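Local coordinates for protein Cwp19 (Clostridioides difficile, PDB 5OQ3) that probably cleaves glycosidic bonds in bacterial cell-wall peptidoglycan through the TIM-barrel glycoside hydrolase domain present here, and may also have amidase activity, at residues D59-V64 / K365-S370; E110-H113 / E118-A121; D173-V178 / V187-Y192; L291-G296 / S303-W308. One frame throughout, in Å; residues are numbered along the deposited sequence. Where two conformers were deposited one is given.

Contact 1 of 4, residues D59-V64 / K365-S370; sequences DKLKSV and KDIANS
I367 is the apolar hub of this contact, and L61 and V64 reach it from the other segment. CD2 of L61 lies 3.8 Å from CD1 of I367, and the two side chains cross at about a right angle. CG2 of V64 meets CG2 of I367, also at 3.8 Å. I367 can serve both partners because its branches diverge. With chi1 at -64°, CG2 stands opposite the backbone N and CG1 opposite the carbonyl carbon. L61 touches A30 and I32 of strand 27-32 as well, and I367 also rests on L377 of helix 371-381.

The polar contacts lie toward the exposed side. The methylene chain of K60 passes over A368, with K60 CG 4.0 Å from A368 CA. The lysine bends at chi2, chi3 and chi4, each near 75°, and so curls its amine back to the A368 carbonyl. The direct bond from K60 NZ to A368 O is weak, at 3.3 Å. A water supports it: it accepts from K60 NZ at 2.7 Å and donates to A368 O at 3.2 Å. K60 was modelled in two conformers, so this grip may be only part-time. Within its own segment, S63 OG donates to K60 O at 2.7 Å.

Helix 47-63 follows the first barrel strand, and helix 364-369 follows the eighth. Together with helix 371-381, the short helix 364-369 brings the end of the chain against helix 47-63. The first and last parts of the helical layer meet here, as in a TIM barrel, a (beta/alpha)8 fold.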
loop_
_atom_site.group_PDB
_atom_site.type_symbol
_atom_site.label_atom_id
_atom_site.label_comp_id
_atom_site.label_asym_id
_atom_site.label_seq_id
_atom_site.Cartn_x
_atom_site.Cartn_y
_atom_site.Cartn_z
ATOM N N ASP A 59 12.907 11.658 -12.474
ATOM C CA ASP A 59 12.876 12.675 -13.514
ATOM C C ASP A 59 11.748 12.403 -14.516
ATOM O O ASP A 59 11.051 13.316 -14.930
ATOM C CB ASP A 59 14.199 12.718 -14.296
ATOM C CG ASP A 59 15.364 13.300 -13.515
ATOM O OD1 ASP A 59 15.150 14.025 -12.520
ATOM O OD2 ASP A 59 16.511 13.069 -13.977
ATOM N N LYS A 60 11.573 11.148 -14.889
ATOM C CA LYS A 60 10.543 10.798 -15.850
ATOM C C LYS A 60 9.141 11.030 -15.215
ATOM O O LYS A 60 8.263 11.599 -15.855
ATOM C CB LYS A 60 10.743 9.354 -16.323
ATOM C CG LYS A 60 10.074 8.993 -17.648
ATOM C CD LYS A 60 10.838 9.468 -18.891
ATOM C CE LYS A 60 12.084 8.642 -19.277
ATOM N NZ LYS A 60 11.807 7.287 -19.850
ATOM N N LEU A 61 8.963 10.656 -13.948
ATOM C CA LEU A 61 7.673 10.888 -13.286
ATOM C C LEU A 61 7.358 12.386 -13.179
ATOM O O LEU A 61 6.254 12.810 -13.492
ATOM C CB LEU A 61 7.683 10.241 -11.912
ATOM C CG LEU A 61 7.869 8.720 -11.856
ATOM C CD1 LEU A 61 7.998 8.247 -10.414
ATOM C CD2 LEU A 61 6.738 8.019 -12.572
ATOM N N LYS A 62 8.351 13.172 -12.768
ATOM C CA LYS A 62 8.132 14.594 -12.618
ATOM C C LYS A 62 7.730 15.203 -13.962
ATOM O O LYS A 62 6.867 16.080 -14.044
ATOM C CB LYS A 62 9.343 15.296 -12.030
ATOM C CG LYS A 62 9.080 16.772 -11.929
ATOM C CD LYS A 62 9.938 17.516 -10.981
ATOM C CE LYS A 62 9.383 18.915 -10.778
ATOM N NZ LYS A 62 10.435 19.743 -10.147
ATOM N N SER A 63 8.376 14.723 -15.026
ATOM C CA SER A 63 8.121 15.253 -16.365
ATOM C C SER A 63 6.686 15.124 -16.854
ATOM O O SER A 63 6.287 15.886 -17.748
ATOM C CB SER A 63 9.059 14.640 -17.422
ATOM O OG SER A 63 8.615 13.353 -17.847
ATOM N N VAL A 64 5.918 14.197 -16.281
ATOM C CA VAL A 64 4.501 14.026 -16.667
ATOM C C VAL A 64 3.524 14.573 -15.660
ATOM O O VAL A 64 2.323 14.397 -15.819
ATOM C CB VAL A 64 4.149 12.573 -17.041
ATOM C CG1 VAL A 64 5.127 12.077 -18.097
ATOM C CG2 VAL A 64 4.115 11.626 -15.826
ATOM N N LYS A 365 6.901 2.144 -13.194
ATOM C CA LYS A 365 7.524 1.616 -14.404
ATOM C C LYS A 365 6.638 1.786 -15.637
ATOM O O LYS A 365 7.134 1.876 -16.771
ATOM C CB LYS A 365 7.904 0.144 -14.221
ATOM C CG LYS A 365 6.759 -0.861 -14.142
ATOM C CD LYS A 365 7.356 -2.269 -14.036
ATOM C CE LYS A 365 6.327 -3.330 -13.713
ATOM N NZ LYS A 365 5.339 -3.498 -14.808
ATOM N N ASP A 366 5.319 1.720 -15.418
ATOM C CA ASP A 366 4.419 1.801 -16.571
ATOM C C ASP A 366 4.446 3.180 -17.207
ATOM O O ASP A 366 4.376 3.308 -18.407
ATOM C CB ASP A 366 3.005 1.411 -16.164
ATOM C CG ASP A 366 2.924 -0.016 -15.713
ATOM O OD1 ASP A 366 3.236 -0.936 -16.496
ATOM O OD2 ASP A 366 2.512 -0.248 -14.565
ATOM N N ILE A 367 4.583 4.201 -16.366
ATOM C CA ILE A 367 4.790 5.547 -16.870
ATOM C C ILE A 367 6.154 5.652 -17.568
ATOM O O ILE A 367 6.232 6.166 -18.707
ATOM C CB ILE A 367 4.705 6.571 -15.716
ATOM C CG1 ILE A 367 3.299 6.590 -15.112
ATOM C CG2 ILE A 367 5.037 7.970 -16.226
ATOM C CD1 ILE A 367 3.158 7.342 -13.805
ATOM N N ALA A 368 7.192 5.184 -16.881
ATOM C CA ALA A 368 8.556 5.253 -17.449
ATOM C C ALA A 368 8.704 4.551 -18.802
ATOM O O ALA A 368 9.443 5.033 -19.659
ATOM C CB ALA A 368 9.583 4.722 -16.449
ATOM N N ASN A 369 8.010 3.424 -18.970
ATOM C CA ASN A 369 8.217 2.549 -20.139
ATOM C C ASN A 369 7.283 2.851 -21.308
ATOM O O ASN A 369 7.409 2.231 -22.355
ATOM C CB ASN A 369 8.029 1.061 -19.768
ATOM C CG ASN A 369 9.065 0.546 -18.783
ATOM O OD1 ASN A 369 10.083 1.187 -18.549
ATOM N ND2 ASN A 369 8.782 -0.612 -18.165
ATOM N N SER A 370 6.330 3.769 -21.137
ATOM C CA SER A 370 5.335 4.047 -22.172
ATOM C C SER A 370 5.255 5.533 -22.558
ATOM O O SER A 370 4.832 6.382 -21.763
ATOM C CB SER A 370 3.973 3.597 -21.702
ATOM O OG SER A 370 2.987 4.013 -22.644
HETATM O O HOH W 1 10.304 6.992 -22.076
#

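Contact 2 of 4, residues E110-H113 / E118-A121; sequences EEAH and EFHA
A112 and H113 of helix 104-114 meet F119 on strand 118-123, each at about van der Waals distance. The buried part is apolar. CB of A112 comes to the edge of the F119 ring, near its plane, 4.3 Å from F119 CD2. F119 sets off toward the helix, but with CG opposite the backbone N (chi1 -174°) its ring leads away from 110-113. It goes on to touch L105, L108 and I109 of the same helix, and Y54 of helix 47-63. This wedges it between helices and barrel wall.

A112 and F119 are buried, whereas H113 is partly exposed and forms the solvent side. NE2 of H113 is 4.3 Å from CB of F119, which approaches the imidazole obliquely. The polar partner of NE2 is D185, whose OD2 also accepts the backbone N of F119. One carboxylate oxygen thus ties the helix to the start of the strand. The E118 side chain sets off away from the helix, and E118 OE2 stays 5.9 Å from H113 NE2.

A short turn joins the helix to the strand, as in the alpha-to-beta return of a TIM barrel. Van der Waals packing holds the inside, while D185 links the rim. The D185 carboxylate would hold a proton on NE2 and might raise the pKa of H113.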
loop_
_atom_site.group_PDB
_atom_site.type_symbol
_atom_site.label_atom_id
_atom_site.label_comp_id
_atom_site.label_asym_id
_atom_site.label_seq_id
_atom_site.Cartn_x
_atom_site.Cartn_y
_atom_site.Cartn_z
ATOM N N GLU A 110 15.690 12.688 -0.089
ATOM C CA GLU A 110 16.295 13.966 -0.405
ATOM C C GLU A 110 16.195 14.247 -1.913
ATOM O O GLU A 110 15.977 15.406 -2.307
ATOM C CB GLU A 110 17.728 14.063 0.094
ATOM C CG GLU A 110 17.817 14.142 1.617
ATOM C CD GLU A 110 19.186 14.125 2.229
ATOM O OE1 GLU A 110 20.164 13.813 1.566
ATOM O OE2 GLU A 110 19.268 14.449 3.460
ATOM N N GLU A 111 16.300 13.206 -2.744
ATOM C CA GLU A 111 16.186 13.424 -4.154
ATOM C C GLU A 111 14.755 13.709 -4.604
ATOM O O GLU A 111 14.543 14.478 -5.558
ATOM C CB GLU A 111 16.759 12.206 -4.908
ATOM C CG GLU A 111 18.284 12.074 -4.716
ATOM C CD GLU A 111 19.129 13.189 -5.328
ATOM O OE1 GLU A 111 18.689 13.755 -6.333
ATOM O OE2 GLU A 111 20.225 13.478 -4.766
ATOM N N ALA A 112 13.753 13.117 -3.939
ATOM C CA ALA A 112 12.380 13.520 -4.172
ATOM C C ALA A 112 12.165 14.971 -3.793
ATOM O O ALA A 112 11.609 15.756 -4.568
ATOM C CB ALA A 112 11.391 12.588 -3.416
ATOM N N HIS A 113 12.644 15.351 -2.612
ATOM C CA HIS A 113 12.398 16.704 -2.173
ATOM C C HIS A 113 13.081 17.779 -3.027
ATOM O O HIS A 113 12.516 18.855 -3.244
ATOM C CB HIS A 113 12.809 16.836 -0.735
ATOM C CG HIS A 113 11.865 16.141 0.211
ATOM N ND1 HIS A 113 12.158 15.945 1.551
ATOM C CD2 HIS A 113 10.629 15.615 0.017
ATOM C CE1 HIS A 113 11.117 15.378 2.142
ATOM N NE2 HIS A 113 10.173 15.169 1.235
ATOM N N GLU A 118 6.695 15.068 -2.980
ATOM C CA GLU A 118 6.479 14.495 -1.669
ATOM C C GLU A 118 6.838 13.012 -1.680
ATOM O O GLU A 118 6.879 12.364 -2.751
ATOM C CB GLU A 118 5.026 14.686 -1.212
ATOM C CG GLU A 118 4.568 16.133 -1.205
ATOM C CD GLU A 118 4.637 16.790 0.117
ATOM O OE1 GLU A 118 4.167 16.208 1.103
ATOM O OE2 GLU A 118 5.066 17.955 0.174
ATOM N N PHE A 119 7.145 12.513 -0.492
ATOM C CA PHE A 119 7.618 11.150 -0.320
ATOM C C PHE A 119 6.753 10.476 0.735
ATOM O O PHE A 119 6.731 10.881 1.903
ATOM C CB PHE A 119 9.077 11.149 0.143
ATOM C CG PHE A 119 9.668 9.773 0.193
ATOM C CD1 PHE A 119 9.459 8.951 1.287
ATOM C CD2 PHE A 119 10.438 9.293 -0.871
ATOM C CE1 PHE A 119 9.984 7.689 1.330
ATOM C CE2 PHE A 119 10.976 8.016 -0.820
ATOM C CZ PHE A 119 10.755 7.228 0.287
ATOM N N HIS A 120 6.037 9.439 0.361
ATOM C CA HIS A 120 5.264 8.600 1.289
ATOM C C HIS A 120 5.972 7.246 1.394
ATOM O O HIS A 120 6.198 6.572 0.410
ATOM C CB HIS A 120 3.826 8.393 0.847
ATOM C CG HIS A 120 2.996 9.636 0.891
ATOM N ND1 HIS A 120 1.622 9.598 0.986
ATOM C CD2 HIS A 120 3.334 10.954 0.884
ATOM C CE1 HIS A 120 1.159 10.833 1.011
ATOM N NE2 HIS A 120 2.167 11.673 0.942
ATOM N N ALA A 121 6.336 6.861 2.609
ATOM C CA ALA A 121 6.939 5.565 2.909
ATOM C C ALA A 121 5.857 4.506 3.000
ATOM O O ALA A 121 4.958 4.605 3.855
ATOM C CB ALA A 121 7.710 5.652 4.217
#

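Contact 3 of 4, residues D173-V178 / V187-Y192; sequences DSIAEV and VHFDDY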
loop_
_atom_site.group_PDB
_atom_site.type_symbol
_atom_site.label_atom_id
_atom_site.label_comp_id
_atom_site.label_asym_id
_atom_site.label_seq_id
_atom_site.Cartn_x
_atom_site.Cartn_y
_atom_site.Cartn_z
ATOM N N ASP A 173 5.908 0.349 16.328
ATOM C CA ASP A 173 7.272 0.746 16.621
ATOM C C ASP A 173 8.145 0.760 15.377
ATOM O O ASP A 173 9.048 1.574 15.259
ATOM C CB ASP A 173 7.855 -0.208 17.695
ATOM C CG ASP A 173 7.213 -0.031 19.081
ATOM O OD1 ASP A 173 6.502 0.997 19.320
ATOM O OD2 ASP A 173 7.387 -0.943 19.941
ATOM N N SER A 174 7.892 -0.175 14.461
ATOM C CA SER A 174 8.649 -0.236 13.208
ATOM C C SER A 174 8.405 1.027 12.358
ATOM O O SER A 174 9.353 1.598 11.809
ATOM C CB SER A 174 8.237 -1.472 12.406
ATOM O OG SER A 174 8.635 -2.717 12.975
ATOM N N ILE A 175 7.164 1.474 12.315
ATOM C CA ILE A 175 6.863 2.706 11.606
ATOM C C ILE A 175 7.384 3.945 12.319
ATOM O O ILE A 175 7.931 4.858 11.673
ATOM C CB ILE A 175 5.366 2.752 11.337
ATOM C CG1 ILE A 175 5.075 1.614 10.360
ATOM C CG2 ILE A 175 4.976 4.107 10.769
ATOM C CD1 ILE A 175 3.636 1.251 10.373
ATOM N N ALA A 176 7.271 3.937 13.646
ATOM C CA ALA A 176 7.712 5.092 14.439
ATOM C C ALA A 176 9.202 5.358 14.227
ATOM O O ALA A 176 9.615 6.519 14.243
ATOM C CB ALA A 176 7.412 4.898 15.882
ATOM N N GLU A 177 9.989 4.292 14.065
ATOM C CA GLU A 177 11.426 4.466 13.830
ATOM C C GLU A 177 11.671 5.308 12.564
ATOM O O GLU A 177 12.527 6.186 12.513
ATOM C CB GLU A 177 12.111 3.088 13.682
ATOM C CG GLU A 177 13.615 3.107 13.420
ATOM C CD GLU A 177 14.197 1.710 13.253
ATOM O OE1 GLU A 177 13.688 0.888 12.429
ATOM O OE2 GLU A 177 15.194 1.432 13.911
ATOM N N VAL A 178 10.915 4.984 11.528
ATOM C CA VAL A 178 11.068 5.677 10.260
ATOM C C VAL A 178 10.570 7.137 10.368
ATOM O O VAL A 178 11.234 8.059 9.894
ATOM C CB VAL A 178 10.345 4.942 9.148
ATOM C CG1 VAL A 178 10.377 5.726 7.847
ATOM C CG2 VAL A 178 10.941 3.573 8.943
ATOM N N VAL A 187 3.008 8.185 5.560
ATOM C CA VAL A 187 3.108 6.720 5.777
ATOM C C VAL A 187 1.913 6.101 5.052
ATOM O O VAL A 187 0.798 6.598 5.182
ATOM C CB VAL A 187 3.073 6.416 7.310
ATOM C CG1 VAL A 187 2.921 4.920 7.557
ATOM C CG2 VAL A 187 4.273 7.040 8.019
ATOM N N HIS A 188 2.186 5.033 4.301
ATOM C CA HIS A 188 1.215 4.405 3.443
ATOM C C HIS A 188 1.213 2.885 3.660
ATOM O O HIS A 188 2.302 2.265 3.665
ATOM C CB HIS A 188 1.621 4.681 2.006
ATOM C CG HIS A 188 0.708 4.138 0.944
ATOM N ND1 HIS A 188 -0.269 4.912 0.361
ATOM C CD2 HIS A 188 0.693 2.953 0.306
ATOM C CE1 HIS A 188 -0.872 4.205 -0.582
ATOM N NE2 HIS A 188 -0.312 3.014 -0.635
ATOM N N PHE A 189 0.030 2.287 3.829
ATOM C CA PHE A 189 -0.129 0.820 3.748
ATOM C C PHE A 189 -0.927 0.516 2.490
ATOM O O PHE A 189 -1.867 1.245 2.169
ATOM C CB PHE A 189 -0.920 0.233 4.953
ATOM C CG PHE A 189 -0.235 0.324 6.306
ATOM C CD1 PHE A 189 1.075 0.791 6.514
ATOM C CD2 PHE A 189 -0.918 -0.135 7.396
ATOM C CE1 PHE A 189 1.641 0.832 7.786
ATOM C CE2 PHE A 189 -0.343 -0.132 8.651
ATOM C CZ PHE A 189 0.916 0.350 8.843
ATOM N N ASP A 190 -0.564 -0.580 1.818
ATOM C CA ASP A 190 -1.356 -1.062 0.700
ATOM C C ASP A 190 -2.403 -2.063 1.179
ATOM O O ASP A 190 -2.912 -1.944 2.312
ATOM C CB ASP A 190 -0.481 -1.533 -0.469
ATOM C CG ASP A 190 0.385 -2.726 -0.151
ATOM O OD1 ASP A 190 0.950 -2.765 0.970
ATOM O OD2 ASP A 190 0.621 -3.573 -1.048
ATOM N N ASP A 191 -2.789 -3.034 0.363
ATOM C CA ASP A 191 -4.085 -3.677 0.508
ATOM C C ASP A 191 -4.060 -5.033 1.206
ATOM O O ASP A 191 -5.112 -5.672 1.278
ATOM C CB ASP A 191 -4.732 -3.834 -0.884
ATOM C CG ASP A 191 -3.825 -4.543 -1.910
ATOM O OD1 ASP A 191 -2.727 -4.022 -2.288
ATOM O OD2 ASP A 191 -4.217 -5.647 -2.343
ATOM N N TYR A 192 -2.918 -5.439 1.772
ATOM C CA TYR A 192 -2.787 -6.764 2.359
ATOM C C TYR A 192 -2.994 -6.702 3.868
ATOM O O TYR A 192 -2.283 -5.990 4.587
ATOM C CB TYR A 192 -1.465 -7.439 2.011
ATOM C CG TYR A 192 -1.233 -7.599 0.536
ATOM C CD1 TYR A 192 -1.886 -8.595 -0.182
ATOM C CD2 TYR A 192 -0.373 -6.749 -0.155
ATOM C CE1 TYR A 192 -1.681 -8.743 -1.538
ATOM C CE2 TYR A 192 -0.164 -6.896 -1.525
ATOM C CZ TYR A 192 -0.806 -7.899 -2.190
ATOM O OH TYR A 192 -0.601 -8.030 -3.536
#
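The F189 ring takes I175 at its edge. CD1 of I175 lies in the ring plane, 3.2 Å from F189 CZ and 3.3 Å from F189 CE1. These distances are very short for carbon, and I175 was modelled in two conformers, so the closeness is doubtful. The F189 ring also touches F123 and L226. Further along, the Y192 ring has D191 OD2 over the centre of one face, 4.0 Å above the plane.

Helix 165-181 leads into strand 186-189, the fourth strand of the TIM barrel, and here the helix packs on the outer wall. V187 faces it, and the F189 ring swings toward it. H188 meets W31 and W122 and bonds Y286 OH through ND1, which places it in the barrel interior. D190 and D191 lie beyond the C-terminal end of the strand, where TIM-barrel enzymes carry their active sites.

I175 uses its other branch on V187. I175 CG2 sits 3.9 Å from V187 CG1 and 4.1 Å from V187 CG2, so one methyl straddles both. The isoleucine can divide its branches because chi1 is -66°: CG2 is set opposite the backbone N, while CG1 carries CD1 off toward F189.

Contact 4 of 4, residues L291-G296 / S303-W308; sequences LYWPIG and SKLVAW
L291 reaches from its loop to L305 and V306 on helix 302-313. Its CB points toward the helix but remains short of contact. CG, set opposite the carbonyl carbon by a chi1 of -55°, carries the two methyls on toward the helix. L291 CD1 does most of the work: it lies 3.7 Å from V306 CG1, 3.9 Å from V306 N and 4.0 Å from L305 CB. L291 CD2 lies 4.0 Å from L305 CB as well. The leucine tip therefore rests on both side chain and backbone of one helical turn.

L305 is held from a second direction by W293. CD1 of L305 is 3.6 Å from CZ3 of W293, in an oblique approach to the six-membered part of the indole. The loop follows strand 286-287, the sixth of the TIM barrel, and runs into helix 302-313. It leaves the C-terminal end of the strand and folds over that helix. An inverse gamma turn centred on Y292 bends the chain between L291 and W293, with a weak bond from W293 N to L291 O.

I295 packs more loosely at the start of the helix. I295 CG1 is 4.3 Å from S303 N, and I295 CG2 is 4.4 Å from S303 CB. D301 OD1 accepts from the backbone N of both G296 and S303, and I295 N is bonded to E342 OE1.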
loop_
_atom_site.group_PDB
_atom_site.type_symbol
_atom_site.label_atom_id
_atom_site.label_comp_id
_atom_site.label_asym_id
_atom_site.label_seq_id
_atom_site.Cartn_x
_atom_site.Cartn_y
_atom_site.Cartn_z
ATOM N N LEU A 291 -9.014 0.868 -7.959
ATOM C CA LEU A 291 -10.039 0.699 -8.982
ATOM C C LEU A 291 -9.404 0.297 -10.278
ATOM O O LEU A 291 -9.511 0.988 -11.305
ATOM C CB LEU A 291 -10.873 1.985 -9.112
ATOM C CG LEU A 291 -11.526 2.501 -7.816
ATOM C CD1 LEU A 291 -12.521 3.616 -8.175
ATOM C CD2 LEU A 291 -12.196 1.415 -7.004
ATOM N N TYR A 292 -8.850 -0.907 -10.273
ATOM C CA TYR A 292 -8.069 -1.379 -11.401
ATOM C C TYR A 292 -8.938 -2.124 -12.406
ATOM O O TYR A 292 -8.636 -3.263 -12.796
ATOM C CB TYR A 292 -6.913 -2.264 -10.898
ATOM C CG TYR A 292 -5.961 -1.675 -9.878
ATOM C CD1 TYR A 292 -5.782 -0.304 -9.726
ATOM C CD2 TYR A 292 -5.155 -2.512 -9.128
ATOM C CE1 TYR A 292 -4.842 0.198 -8.845
ATOM C CE2 TYR A 292 -4.235 -2.007 -8.224
ATOM C CZ TYR A 292 -4.057 -0.642 -8.111
ATOM O OH TYR A 292 -3.136 -0.121 -7.238
ATOM N N TRP A 293 -9.981 -1.444 -12.876
ATOM C CA TRP A 293 -10.893 -2.011 -13.824
ATOM C C TRP A 293 -11.273 -0.937 -14.851
ATOM O O TRP A 293 -11.247 0.253 -14.557
ATOM C CB TRP A 293 -12.170 -2.449 -13.118
ATOM C CG TRP A 293 -11.956 -3.551 -12.102
ATOM C CD1 TRP A 293 -11.652 -4.873 -12.357
ATOM C CD2 TRP A 293 -12.039 -3.437 -10.680
ATOM N NE1 TRP A 293 -11.550 -5.573 -11.190
ATOM C CE2 TRP A 293 -11.791 -4.723 -10.143
ATOM C CE3 TRP A 293 -12.335 -2.387 -9.806
ATOM C CZ2 TRP A 293 -11.828 -4.976 -8.778
ATOM C CZ3 TRP A 293 -12.348 -2.635 -8.447
ATOM C CH2 TRP A 293 -12.079 -3.915 -7.944
ATOM N N PRO A 294 -11.691 -1.357 -16.045
ATOM C CA PRO A 294 -12.239 -0.436 -17.038
ATOM C C PRO A 294 -13.614 0.096 -16.689
ATOM O O PRO A 294 -14.403 -0.543 -15.981
ATOM C CB PRO A 294 -12.333 -1.273 -18.320
ATOM C CG PRO A 294 -11.598 -2.509 -18.034
ATOM C CD PRO A 294 -11.612 -2.723 -16.572
ATOM N N ILE A 295 -13.917 1.264 -17.249
ATOM C CA ILE A 295 -15.294 1.752 -17.314
ATOM C C ILE A 295 -16.141 0.741 -18.072
ATOM O O ILE A 295 -15.720 0.242 -19.087
ATOM C CB ILE A 295 -15.316 3.152 -17.977
ATOM C CG1 ILE A 295 -14.692 4.148 -17.002
ATOM C CG2 ILE A 295 -16.729 3.588 -18.335
ATOM C CD1 ILE A 295 -14.297 5.483 -17.606
ATOM N N GLY A 296 -17.308 0.431 -17.548
ATOM C CA GLY A 296 -18.263 -0.503 -18.196
ATOM C C GLY A 296 -18.089 -1.967 -17.842
ATOM O O GLY A 296 -18.833 -2.802 -18.337
ATOM N N SER A 303 -16.859 3.293 -13.334
ATOM C CA SER A 303 -17.708 4.470 -13.201
ATOM C C SER A 303 -18.645 4.372 -11.971
ATOM O O SER A 303 -18.912 5.391 -11.322
ATOM C CB SER A 303 -18.477 4.723 -14.499
ATOM O OG SER A 303 -19.536 3.814 -14.661
ATOM N N LYS A 304 -19.127 3.183 -11.647
ATOM C CA LYS A 304 -19.977 2.993 -10.465
ATOM C C LYS A 304 -19.148 3.121 -9.205
ATOM O O LYS A 304 -19.580 3.727 -8.207
ATOM C CB LYS A 304 -20.661 1.613 -10.502
ATOM C CG LYS A 304 -21.680 1.511 -11.631
ATOM C CD LYS A 304 -22.468 0.214 -11.558
ATOM C CE LYS A 304 -23.580 0.209 -12.588
ATOM N NZ LYS A 304 -24.121 -1.160 -12.732
ATOM N N LEU A 305 -17.931 2.588 -9.250
ATOM C CA LEU A 305 -17.098 2.618 -8.071
ATOM C C LEU A 305 -16.581 4.002 -7.720
ATOM O O LEU A 305 -16.489 4.326 -6.520
ATOM C CB LEU A 305 -15.982 1.582 -8.207
ATOM C CG LEU A 305 -16.479 0.136 -7.961
ATOM C CD1 LEU A 305 -15.521 -0.882 -8.571
ATOM C CD2 LEU A 305 -16.724 -0.089 -6.464
ATOM N N VAL A 306 -16.222 4.831 -8.697
ATOM C CA VAL A 306 -15.795 6.187 -8.338
ATOM C C VAL A 306 -16.924 6.919 -7.594
ATOM O O VAL A 306 -16.669 7.609 -6.620
ATOM C CB VAL A 306 -15.244 7.012 -9.525
ATOM C CG1 VAL A 306 -13.900 6.506 -10.000
ATOM C CG2 VAL A 306 -16.215 7.145 -10.660
ATOM N N ALA A 307 -18.147 6.751 -8.050
ATOM C CA ALA A 307 -19.305 7.363 -7.390
ATOM C C ALA A 307 -19.532 6.842 -5.982
ATOM O O ALA A 307 -19.807 7.597 -5.046
ATOM C CB ALA A 307 -20.546 7.186 -8.230
ATOM N N TRP A 308 -19.406 5.532 -5.848
ATOM C CA TRP A 308 -19.618 4.891 -4.557
ATOM C C TRP A 308 -18.588 5.374 -3.527
ATOM O O TRP A 308 -18.939 5.738 -2.391
ATOM C CB TRP A 308 -19.603 3.343 -4.707
ATOM C CG TRP A 308 -20.008 2.674 -3.421
ATOM C CD1 TRP A 308 -21.295 2.396 -3.020
ATOM C CD2 TRP A 308 -19.129 2.231 -2.339
ATOM N NE1 TRP A 308 -21.264 1.805 -1.781
ATOM C CE2 TRP A 308 -19.968 1.693 -1.334
ATOM C CE3 TRP A 308 -17.748 2.243 -2.148
ATOM C CZ2 TRP A 308 -19.483 1.199 -0.157
ATOM C CZ3 TRP A 308 -17.261 1.733 -0.992
ATOM C CH2 TRP A 308 -18.125 1.219 0.005
#

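The four contacts are spread around one TIM barrel. Contacts 2 and 3 join directly, their centres about 15 Å apart. A121 O and H188 N lie 2.8 Å apart, a probable hydrogen bond between neighbouring strands. H120 and H188 also share Y286 OH as a partner. Contact 1 joins the chain's first helix to one near its end and encloses the other three along the chain. Its nearest atoms are about 7 Å from contact 2 and about 9 Å from contact 4. Contacts 3 and 4 have centres about 28 Å apart but nearest atoms only about 6 Å apart. These two include chain beyond the C-terminal strand ends, where the active site of this fold is expected.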